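Local coordinates for protein CalS13 (Micromonospora echinospora, PDB 4ZAS) that probably acts as a pyridoxal-phosphate-dependent sugar aminotransferase of the DegT/DnrJ/EryC1 family, and is seen here with dTDP-4-keto-6-deoxyglucose, at residues L170-R174 and L207-N212. Sequence-based numbering, arbitrary orientation.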
loop_
_atom_site.group_PDB
_atom_site.type_symbol
_atom_site.label_atom_id
_atom_site.label_comp_id
_atom_site.label_asym_id
_atom_site.label_seq_id
_atom_site.Cartn_x
_atom_site.Cartn_y
_atom_site.Cartn_z
ATOM N N LEU A 170 22.294 -17.499 -8.560
ATOM C CA LEU A 170 21.668 -17.888 -7.299
ATOM C C LEU A 170 22.411 -19.064 -6.651
ATOM O O LEU A 170 22.515 -19.154 -5.429
ATOM C CB LEU A 170 20.172 -18.199 -7.511
ATOM C CG LEU A 170 19.276 -17.007 -7.925
ATOM C CD1 LEU A 170 17.816 -17.403 -8.205
ATOM C CD2 LEU A 170 19.328 -15.852 -6.935
ATOM N N ASN A 171 22.969 -19.933 -7.476
ATOM C CA ASN A 171 23.762 -21.060 -6.999
ATOM C C ASN A 171 24.923 -20.580 -6.121
ATOM O O ASN A 171 25.200 -21.124 -5.049
ATOM C CB ASN A 171 24.326 -21.823 -8.193
ATOM C CG ASN A 171 23.339 -22.776 -8.785
ATOM O OD1 ASN A 171 22.154 -22.745 -8.446
ATOM N ND2 ASN A 171 23.798 -23.585 -9.732
ATOM N N ARG A 172 25.596 -19.542 -6.590
ATOM C CA ARG A 172 26.703 -18.965 -5.863
ATOM C C ARG A 172 26.201 -18.280 -4.600
ATOM O O ARG A 172 26.784 -18.433 -3.534
ATOM C CB ARG A 172 27.451 -17.975 -6.769
ATOM C CG ARG A 172 28.642 -17.296 -6.142
ATOM C CD ARG A 172 29.697 -18.309 -5.732
ATOM N NE ARG A 172 30.794 -17.625 -5.065
ATOM C CZ ARG A 172 31.682 -18.213 -4.276
ATOM N NH1 ARG A 172 31.625 -19.524 -4.041
ATOM N NH2 ARG A 172 32.629 -17.474 -3.716
ATOM N N LEU A 173 25.107 -17.533 -4.734
ATOM C CA LEU A 173 24.512 -16.816 -3.616
ATOM C C LEU A 173 24.217 -17.779 -2.485
ATOM O O LEU A 173 24.530 -17.501 -1.326
ATOM C CB LEU A 173 23.235 -16.099 -4.048
ATOM C CG LEU A 173 22.397 -15.477 -2.926
ATOM C CD1 LEU A 173 23.137 -14.319 -2.283
ATOM C CD2 LEU A 173 21.057 -15.036 -3.468
ATOM N N ARG A 174 23.661 -18.934 -2.845
ATOM C CA ARG A 174 23.310 -19.961 -1.874
ATOM C C ARG A 174 24.561 -20.534 -1.234
ATOM O O ARG A 174 24.623 -20.669 -0.018
ATOM C CB ARG A 174 22.489 -21.076 -2.534
ATOM C CG ARG A 174 21.991 -22.147 -1.572
ATOM C CD ARG A 174 20.812 -22.942 -2.124
ATOM N NE ARG A 174 19.892 -23.232 -1.039
ATOM C CZ ARG A 174 18.752 -22.603 -0.804
ATOM N NH1 ARG A 174 18.311 -21.674 -1.634
ATOM N NH2 ARG A 174 18.020 -22.956 0.246
ATOM N N LEU A 207 12.426 -17.764 -12.188
ATOM C CA LEU A 207 12.745 -17.198 -10.911
ATOM C C LEU A 207 11.529 -17.383 -10.028
ATOM O O LEU A 207 10.394 -17.219 -10.484
ATOM C CB LEU A 207 13.116 -15.733 -11.036
ATOM C CG LEU A 207 14.310 -15.413 -11.925
ATOM C CD1 LEU A 207 14.499 -13.865 -12.013
ATOM C CD2 LEU A 207 15.523 -16.099 -11.350
ATOM N N GLY A 208 11.774 -17.734 -8.770
ATOM C CA GLY A 208 10.713 -18.096 -7.851
ATOM C C GLY A 208 10.776 -19.564 -7.478
ATOM O O GLY A 208 10.042 -20.017 -6.591
ATOM N N THR A 209 11.680 -20.303 -8.126
ATOM C CA THR A 209 11.803 -21.741 -7.879
ATOM C C THR A 209 13.120 -22.174 -7.228
ATOM O O THR A 209 13.384 -23.366 -7.099
ATOM C CB THR A 209 11.622 -22.552 -9.204
ATOM O OG1 THR A 209 12.589 -22.116 -10.178
ATOM C CG2 THR A 209 10.261 -22.311 -9.783
ATOM N N HIS A 210 13.894 -21.229 -6.721
ATOM C CA HIS A 210 15.242 -21.558 -6.249
ATOM C C HIS A 210 15.395 -21.503 -4.733
ATOM O O HIS A 210 16.509 -21.359 -4.226
ATOM C CB HIS A 210 16.245 -20.604 -6.926
ATOM C CG HIS A 210 16.237 -20.703 -8.421
ATOM N ND1 HIS A 210 15.491 -19.859 -9.217
ATOM C CD2 HIS A 210 16.855 -21.572 -9.263
ATOM C CE1 HIS A 210 15.659 -20.196 -10.487
ATOM N NE2 HIS A 210 16.482 -21.232 -10.542
ATOM N N GLY A 211 14.277 -21.588 -4.010
ATOM C CA GLY A 211 14.319 -21.718 -2.562
ATOM C C GLY A 211 14.439 -20.434 -1.754
ATOM O O GLY A 211 14.617 -20.474 -0.544
ATOM N N ASN A 212 14.334 -19.287 -2.409
ATOM C CA ASN A 212 14.384 -18.012 -1.702
ATOM C C ASN A 212 13.013 -17.380 -1.762
ATOM O O ASN A 212 12.166 -17.810 -2.542
ATOM C CB ASN A 212 15.382 -17.044 -2.321
ATOM C CG ASN A 212 16.774 -17.607 -2.404
ATOM O OD1 ASN A 212 17.261 -18.262 -1.480
ATOM N ND2 ASN A 212 17.432 -17.344 -3.522
HETATM O O HOH W 1 20.087 -19.048 -3.688
#
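Leu170 lays its CD1 methyl against the base of the His210 side chain, CD1 lying 3.5 Å from ND1 of His210 and nearly as close to CG and CB, and the two side chains cross at about a right angle. The same methyl meets CD2 of Leu207 at 4.1 Å, an apolar contact toward the start of the loop. Leu170 CG stands anti to the carbonyl carbon (chi1 -66°) and chi2 176° sets CD1 anti to CA, so that this methyl is the one carried forward to His210 and Leu207, while the other, CD2, approaches the amide of Asn212. The His210 ring has further constraints: Thr209 OG1 sits above one face, offset toward the ring's rim, NE2 is hydrogen-bonded to Tyr202 O, and the Tyr202 ring meets it edge-to-face.

None of the direct contacts qualifies as a hydrogen bond; one water joins the segments instead. The water oxygen donates to Leu170 O at 3.0 Å and accepts from Asn212 ND2 at 3.2 Å; Leu170 O also takes the helical bond from Arg174 N, giving that carbonyl two donors. Asn212 ND2 has a second partner in Glu192 OE2, which helps fix the rotation of the amide. The Arg174 chain kinks at chi3 and runs antiparallel to the Asn212 side chain, bringing NH1 to 3.6 Å from Asn212 OD1, with guanidinium and amide planes only 13° apart. Its NH1 comes within 3.2 Å of His210 O, but the angle is too poor for a hydrogen bond; at most a loose electrostatic attraction is probable.

Helix 170-180 thus packs through its first turn on the loop joining strand 205-206 to strand 213-217 of the mixed sheet. Leu173 rests on Val190 of strand 189-193 and on helix 144-150.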